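Local coordinates for protein putative ABC transporter subunit, substrate-binding component (Rhodopseudomonas palustris, PDB 4EVQ) that binds 4-hydroxybenzoate, and probably related benzoate derivatives, as the putative solute-binding component of an ABC transporter, at residues A[348-352]-A[353-357]; A[287-290]-A[291-294]; A[140-143]-A[144-148]. All coordinates share one frame; numbering follows the deposited sequence.

Contact 1 of 3, residues A[348-352]-A[353-357]; sequences RELKG and GKSVN
Arg348 and Ser355 meet on one face of a tight antiparallel β-hairpin. The Arg348 side chain can be followed outward. Its CB lies 3.4 Å from Val356 O. CG stands beside the backbone N (chi1 -42°) and has moved off to 4.2 Å from Val356 O. A bend at chi3 then turns the head group over Ser355. NE is 4.0 Å from Ser355 OG. The guanidinium turns one face to this hydroxyl, and OG stands 3.6 Å above its plane, near the centre. This is packing over a face. The polar partners of the head group are Thr258 OG1 for NE and Asp243 for NH2, a salt bridge, and they help fix its rotation.

Leu350 is on the same face, and its CD1 reaches Lys354 O at 3.4 Å. On the other face, Val356 CG2 lies against Glu349 O. The backbones of Glu349 and Val356 form a hydrogen-bonded pair, with Val356 N to Glu349 O at 2.9 Å. Gly352 and Gly353 make the turn with the positive phi values of a type I' turn.

The hairpin joins strands 345-351 and 354-362 at the edge of a seven-stranded mixed sheet. Strand 354-362 is outermost, while 345-351 pairs antiparallel with strand 257-260. Thr242, in a loop, touches Arg348, Leu350 and Ser355.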
loop_
_atom_site.group_PDB
_atom_site.type_symbol
_atom_site.label_atom_id
_atom_site.label_comp_id
_atom_site.label_asym_id
_atom_site.label_seq_id
_atom_site.Cartn_x
_atom_site.Cartn_y
_atom_site.Cartn_z
ATOM N N ARG A 348 -10.659 -5.394 10.558
ATOM C CA ARG A 348 -11.412 -6.185 9.596
ATOM C C ARG A 348 -11.307 -7.663 9.928
ATOM O O ARG A 348 -10.348 -8.091 10.545
ATOM C CB ARG A 348 -10.866 -6.004 8.177
ATOM C CG ARG A 348 -10.523 -4.545 7.858
ATOM C CD ARG A 348 -10.036 -4.320 6.466
ATOM N NE ARG A 348 -8.960 -5.224 6.085
ATOM C CZ ARG A 348 -8.620 -5.491 4.829
ATOM N NH1 ARG A 348 -9.201 -4.842 3.840
ATOM N NH2 ARG A 348 -7.730 -6.408 4.568
ATOM N N GLU A 349 -12.247 -8.432 9.422
ATOM C CA GLU A 349 -12.156 -9.886 9.474
ATOM C C GLU A 349 -12.507 -10.422 8.106
ATOM O O GLU A 349 -13.464 -9.952 7.468
ATOM C CB GLU A 349 -13.139 -10.477 10.516
ATOM C CG GLU A 349 -13.068 -11.985 10.664
ATOM C CD GLU A 349 -13.993 -12.512 11.732
ATOM O OE1 GLU A 349 -14.521 -11.709 12.513
ATOM O OE2 GLU A 349 -14.179 -13.742 11.756
ATOM N N LEU A 350 -11.776 -11.426 7.658
ATOM C CA LEU A 350 -12.124 -12.095 6.427
ATOM C C LEU A 350 -13.254 -13.062 6.739
ATOM O O LEU A 350 -13.121 -13.933 7.619
ATOM C CB LEU A 350 -10.864 -12.761 5.876
ATOM C CG LEU A 350 -10.842 -13.516 4.586
ATOM C CD1 LEU A 350 -11.549 -12.689 3.518
ATOM C CD2 LEU A 350 -9.405 -13.887 4.245
ATOM N N LYS A 351 -14.404 -12.869 6.100
ATOM C CA LYS A 351 -15.566 -13.721 6.307
ATOM C C LYS A 351 -16.314 -13.812 5.012
ATOM O O LYS A 351 -16.716 -12.803 4.442
ATOM C CB LYS A 351 -16.482 -13.117 7.365
ATOM C CG LYS A 351 -17.374 -14.183 8.005
ATOM C CD LYS A 351 -16.558 -15.243 8.783
ATOM C CE LYS A 351 -17.454 -16.328 9.295
ATOM N NZ LYS A 351 -17.222 -17.552 8.527
ATOM N N GLY A 352 -16.541 -15.026 4.536
ATOM C CA GLY A 352 -17.356 -15.195 3.362
ATOM C C GLY A 352 -16.732 -14.729 2.074
ATOM O O GLY A 352 -17.448 -14.394 1.135
ATOM N N GLY A 353 -15.405 -14.744 2.007
ATOM C CA GLY A 353 -14.735 -14.354 0.786
ATOM C C GLY A 353 -14.511 -12.867 0.590
ATOM O O GLY A 353 -14.206 -12.452 -0.515
ATOM N N LYS A 354 -14.647 -12.091 1.651
ATOM C CA LYS A 354 -14.344 -10.668 1.605
ATOM C C LYS A 354 -13.992 -10.232 3.018
ATOM O O LYS A 354 -14.362 -10.887 3.993
ATOM C CB LYS A 354 -15.518 -9.869 1.058
ATOM C CG LYS A 354 -16.767 -10.019 1.872
ATOM C CD LYS A 354 -17.997 -9.647 1.055
ATOM C CE LYS A 354 -18.851 -8.576 1.754
ATOM N NZ LYS A 354 -19.370 -9.063 3.066
ATOM N N SER A 355 -13.304 -9.108 3.159
ATOM C CA SER A 355 -13.054 -8.531 4.475
ATOM C C SER A 355 -14.233 -7.662 4.823
ATOM O O SER A 355 -14.748 -6.950 3.987
ATOM C CB SER A 355 -11.767 -7.709 4.503
ATOM O OG SER A 355 -10.642 -8.556 4.579
ATOM N N VAL A 356 -14.689 -7.763 6.068
ATOM C CA VAL A 356 -15.763 -6.934 6.580
ATOM C C VAL A 356 -15.230 -6.034 7.666
ATOM O O VAL A 356 -14.282 -6.351 8.352
ATOM C CB VAL A 356 -16.928 -7.766 7.080
ATOM C CG1 VAL A 356 -17.468 -8.650 5.964
ATOM C CG2 VAL A 356 -16.509 -8.601 8.224
ATOM N N ASN A 357 -15.839 -4.868 7.788
ATOM C CA ASN A 357 -15.437 -3.865 8.742
ATOM C C ASN A 357 -15.948 -4.187 10.143
ATOM O O ASN A 357 -17.134 -4.224 10.372
ATOM C CB ASN A 357 -16.026 -2.551 8.244
ATOM C CG ASN A 357 -15.496 -1.338 8.962
ATOM O OD1 ASN A 357 -14.695 -1.424 9.891
ATOM N ND2 ASN A 357 -15.911 -0.164 8.484
#

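Contact 2 of 3, residues A[287-290]-A[291-294]; sequences DVFA and VQGW
Gln292 lies across Val288 in the first turns of helix 288-306. This is the tightly packed part of the contact. Gln292 CG is 3.2 Å from Val288 O, the same oxygen that accepts from Gln292 N at 2.9 Å. The side chain leaves beside its own backbone N (chi1 -68°) and then runs extended. Its OE1 therefore ends 3.6 Å from Val288 CG2. The amide is buried and held at both atoms, OE1 by His261 and NE2 by Asn113.

Phe289 lies alongside Gln292 and points the same way, with ring and amide planes 86° apart. The approach is slack, with Phe289 CD1 4.1 Å from Gln292 NE2. The ring is held more closely from its own side of the turn. Val288 CG1 sits over one face, 3.8 Å above the ring plane, and Asp287 OD2 lies in plane at the edge.

The looser, partly exposed end is Asp287, the N-cap. Its OD1 accepts from Phe289 N and from Ala290 N, but both bonds are weak. Its backbone is more firmly used: Asp287 O accepts from Val291 N at 3.1 Å, and Val291 CG2 packs on the same oxygen.

Phe289 belongs to the ligand pocket and touches the bound 4-hydroxybenzoate. It also packs on Leu32, Ala35 and Ile36 of helix 30-46. Ala290 and Val291 face helix 269-282 through Phe278 and Phe274, so the start of helix 288-306 meets the ligand, helix 30-46 and helix 269-282.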
loop_
_atom_site.group_PDB
_atom_site.type_symbol
_atom_site.label_atom_id
_atom_site.label_comp_id
_atom_site.label_asym_id
_atom_site.label_seq_id
_atom_site.Cartn_x
_atom_site.Cartn_y
_atom_site.Cartn_z
ATOM N N ASP A 287 -9.409 -3.886 -4.759
ATOM C CA ASP A 287 -8.782 -3.975 -3.443
ATOM C C ASP A 287 -8.040 -2.692 -3.134
ATOM O O ASP A 287 -8.133 -1.687 -3.873
ATOM C CB ASP A 287 -7.908 -5.223 -3.332
ATOM C CG ASP A 287 -6.774 -5.226 -4.292
ATOM O OD1 ASP A 287 -6.449 -4.205 -4.891
ATOM O OD2 ASP A 287 -6.164 -6.310 -4.497
ATOM N N VAL A 288 -7.306 -2.699 -2.032
ATOM C CA VAL A 288 -6.639 -1.471 -1.563
ATOM C C VAL A 288 -5.682 -0.934 -2.596
ATOM O O VAL A 288 -5.490 0.286 -2.676
ATOM C CB VAL A 288 -5.939 -1.713 -0.191
ATOM C CG1 VAL A 288 -4.745 -2.654 -0.306
ATOM C CG2 VAL A 288 -5.568 -0.380 0.485
ATOM N N PHE A 289 -5.033 -1.800 -3.376
ATOM C CA PHE A 289 -4.069 -1.361 -4.366
ATOM C C PHE A 289 -4.763 -0.600 -5.455
ATOM O O PHE A 289 -4.274 0.474 -5.905
ATOM C CB PHE A 289 -3.296 -2.589 -4.871
ATOM C CG PHE A 289 -2.746 -3.421 -3.747
ATOM C CD1 PHE A 289 -1.703 -2.969 -2.982
ATOM C CD2 PHE A 289 -3.266 -4.672 -3.472
ATOM C CE1 PHE A 289 -1.224 -3.699 -1.903
ATOM C CE2 PHE A 289 -2.791 -5.434 -2.449
ATOM C CZ PHE A 289 -1.786 -4.955 -1.653
ATOM N N ALA A 290 -5.919 -1.085 -5.905
ATOM C CA ALA A 290 -6.719 -0.334 -6.869
ATOM C C ALA A 290 -7.168 1.013 -6.332
ATOM O O ALA A 290 -7.130 2.012 -7.069
ATOM C CB ALA A 290 -7.906 -1.144 -7.298
ATOM N N VAL A 291 -7.556 1.090 -5.061
ATOM C CA VAL A 291 -7.928 2.348 -4.460
ATOM C C VAL A 291 -6.768 3.305 -4.480
ATOM O O VAL A 291 -6.941 4.513 -4.757
ATOM C CB VAL A 291 -8.385 2.130 -3.015
ATOM C CG1 VAL A 291 -8.611 3.444 -2.285
ATOM C CG2 VAL A 291 -9.669 1.315 -2.959
ATOM N N GLN A 292 -5.579 2.847 -4.128
ATOM C CA GLN A 292 -4.405 3.675 -4.077
ATOM C C GLN A 292 -4.047 4.221 -5.457
ATOM O O GLN A 292 -3.601 5.370 -5.565
ATOM C CB GLN A 292 -3.224 2.922 -3.443
ATOM C CG GLN A 292 -3.458 2.653 -1.957
ATOM C CD GLN A 292 -2.524 1.637 -1.319
ATOM O OE1 GLN A 292 -2.565 1.451 -0.123
ATOM N NE2 GLN A 292 -1.684 0.989 -2.112
ATOM N N GLY A 293 -4.249 3.452 -6.500
ATOM C CA GLY A 293 -4.046 3.918 -7.875
ATOM C C GLY A 293 -5.082 4.925 -8.286
ATOM O O GLY A 293 -4.761 5.956 -8.905
ATOM N N TRP A 294 -6.326 4.655 -7.997
ATOM C CA TRP A 294 -7.388 5.609 -8.254
ATOM C C TRP A 294 -7.103 6.947 -7.599
ATOM O O TRP A 294 -7.268 8.029 -8.219
ATOM C CB TRP A 294 -8.675 5.006 -7.708
ATOM C CG TRP A 294 -9.920 5.857 -7.755
ATOM C CD1 TRP A 294 -10.379 6.664 -6.756
ATOM C CD2 TRP A 294 -10.931 5.875 -8.780
ATOM N NE1 TRP A 294 -11.581 7.204 -7.113
ATOM C CE2 TRP A 294 -11.958 6.737 -8.340
ATOM C CE3 TRP A 294 -11.053 5.269 -10.025
ATOM C CZ2 TRP A 294 -13.098 7.023 -9.110
ATOM C CZ3 TRP A 294 -12.210 5.512 -10.770
ATOM C CH2 TRP A 294 -13.214 6.377 -10.313
#

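Contact 3 of 3, residues A[140-143]-A[144-148]; sequences RATG and DAMIK. With SO4 (sulfate ion), chain D.
Thr142 and Met146 lie side by side, one turn apart on helix 135-148, and point the same way. Met146 is present as selenomethionine. Its SE is 4.0 Å from Thr142 CG2, and its CG is 3.3 Å from Thr142 O. That oxygen also accepts from Met146 N at 3.0 Å. The methyl of Thr142 is turned toward its carbonyl carbon, which leaves OG1 beside the backbone N (chi1 -53°). OG1 is bonded to Ile138 O, one turn back, and this helps fix the rotation that offers CG2 to the selenium.

Next come the smaller contacts of the same turns. Asp144 CB and Ala145 CB rest on Arg140 O and Ala141 O, respectively. Ile147 CG1 lies 3.5 Å from Gly143 O. Arg140 O is gripped twice, by Asp144 N at 2.9 Å and by Ser174 OG of helix 162-177.

Further out, Met146 fits between Phe171 and Phe175 of that helix and residues of the sheet, among them Tyr211 and Trp236. Thr142, Ala141 and Ala145 touch Val259 of strand 257-260.

On the exposed side, Arg140 reaches out in an extended chain to a sulfate ion. The sulfate meets the guanidinium at its edge, in plane. NE bonds O1 at 2.9 Å with an N-H...O angle of 171°, and NH2 bonds O4 at 3.0 Å. Arg121 also bonds this ion. Two straight bonds to two oxygens make a bidentate grip on an anion, but the sulfate probably comes from the crystallisation liquor, so the site implies no physiological ligand.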
loop_
_atom_site.group_PDB
_atom_site.type_symbol
_atom_site.label_atom_id
_atom_site.label_comp_id
_atom_site.label_asym_id
_atom_site.label_seq_id
_atom_site.Cartn_x
_atom_site.Cartn_y
_atom_site.Cartn_z
ATOM N N ARG A 140 2.092 -0.458 13.591
ATOM C CA ARG A 140 1.690 0.029 14.914
ATOM C C ARG A 140 0.189 -0.112 15.140
ATOM O O ARG A 140 -0.251 -0.579 16.196
ATOM C CB ARG A 140 2.050 1.488 15.102
ATOM C CG ARG A 140 3.498 1.710 15.409
ATOM C CD ARG A 140 3.704 3.157 15.755
ATOM N NE ARG A 140 4.957 3.433 16.403
ATOM C CZ ARG A 140 5.148 3.336 17.718
ATOM N NH1 ARG A 140 4.193 2.915 18.501
ATOM N NH2 ARG A 140 6.305 3.641 18.222
ATOM N N ALA A 141 -0.609 0.241 14.138
ATOM C CA ALA A 141 -2.048 0.162 14.277
ATOM C C ALA A 141 -2.499 -1.287 14.462
ATOM O O ALA A 141 -3.421 -1.566 15.225
ATOM C CB ALA A 141 -2.749 0.830 13.083
ATOM N N THR A 142 -1.852 -2.214 13.770
ATOM C CA THR A 142 -2.221 -3.606 13.881
ATOM C C THR A 142 -1.836 -4.131 15.265
ATOM O O THR A 142 -2.630 -4.835 15.903
ATOM C CB THR A 142 -1.547 -4.408 12.765
ATOM O OG1 THR A 142 -1.841 -3.811 11.458
ATOM C CG2 THR A 142 -2.108 -5.804 12.715
ATOM N N GLY A 143 -0.636 -3.822 15.731
ATOM C CA GLY A 143 -0.240 -4.229 17.072
ATOM C C GLY A 143 -1.138 -3.679 18.165
ATOM O O GLY A 143 -1.468 -4.362 19.133
ATOM N N ASP A 144 -1.540 -2.421 18.025
ATOM C CA ASP A 144 -2.421 -1.831 19.029
ATOM C C ASP A 144 -3.784 -2.526 19.032
ATOM O O ASP A 144 -4.371 -2.747 20.088
ATOM C CB ASP A 144 -2.574 -0.331 18.736
ATOM C CG ASP A 144 -3.108 0.456 19.927
ATOM O OD1 ASP A 144 -2.701 0.224 21.079
ATOM O OD2 ASP A 144 -3.989 1.264 19.675
ATOM N N ALA A 145 -4.313 -2.882 17.857
ATOM C CA ALA A 145 -5.575 -3.596 17.793
ATOM C C ALA A 145 -5.474 -4.974 18.450
ATOM O O ALA A 145 -6.404 -5.453 19.106
ATOM C CB ALA A 145 -5.985 -3.746 16.333
HETATM N N MSE A 146 -4.319 -5.608 18.319
HETATM C CA MSE A 146 -4.112 -6.918 18.915
HETATM C C MSE A 146 -4.069 -6.799 20.443
HETATM O O MSE A 146 -4.605 -7.668 21.147
HETATM C CB MSE A 146 -2.857 -7.571 18.322
HETATM C CG MSE A 146 -3.086 -7.913 16.871
HETATM SE SE MSE A 146 -1.504 -8.271 15.820
HETATM C CE MSE A 146 -1.129 -9.999 16.596
ATOM N N ILE A 147 -3.405 -5.775 20.955
ATOM C CA ILE A 147 -3.414 -5.554 22.415
ATOM C C ILE A 147 -4.845 -5.309 22.855
ATOM O O ILE A 147 -5.280 -5.872 23.882
ATOM C CB ILE A 147 -2.484 -4.401 22.758
ATOM C CG1 ILE A 147 -0.998 -4.778 22.539
ATOM C CG2 ILE A 147 -2.738 -3.934 24.228
ATOM C CD1 ILE A 147 -0.461 -5.911 23.404
ATOM N N LYS A 148 -5.584 -4.488 22.127
ATOM C CA LYS A 148 -6.963 -4.175 22.522
ATOM C C LYS A 148 -7.815 -5.440 22.535
ATOM O O LYS A 148 -8.745 -5.579 23.371
ATOM C CB LYS A 148 -7.509 -3.102 21.575
ATOM C CG LYS A 148 -8.899 -2.565 21.853
ATOM C CD LYS A 148 -9.318 -1.489 20.844
ATOM C CE LYS A 148 -10.721 -0.964 21.184
ATOM N NZ LYS A 148 -11.238 0.008 20.198
HETATM S S SO4 D . 7.980 5.141 15.011
HETATM O O1 SO4 D . 7.101 4.043 14.586
HETATM O O2 SO4 D . 9.161 5.119 14.169
HETATM O O3 SO4 D . 7.292 6.393 14.725
HETATM O O4 SO4 D . 8.280 5.117 16.446
#

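Along the chain the order is contact 3, contact 2, contact 1. Contacts 1 and 3 share the seven-stranded sheet: helix 135-148 packs on strand 257-260, which pairs with the first hairpin strand. Their centres are about 18 Å apart. Contact 2 is about 17 Å from contact 1 and 24 Å from contact 3, between centres, and none of the three touch. Asp243 links two of them, meeting Arg348 of contact 1 and Val288 of contact 2. Contact 2 alone holds a pocket residue. Periplasmic binding proteins of this kind bind solute between two lobes, so contact 2 probably borders the cleft, while contacts 1 and 3 belong to one lobe.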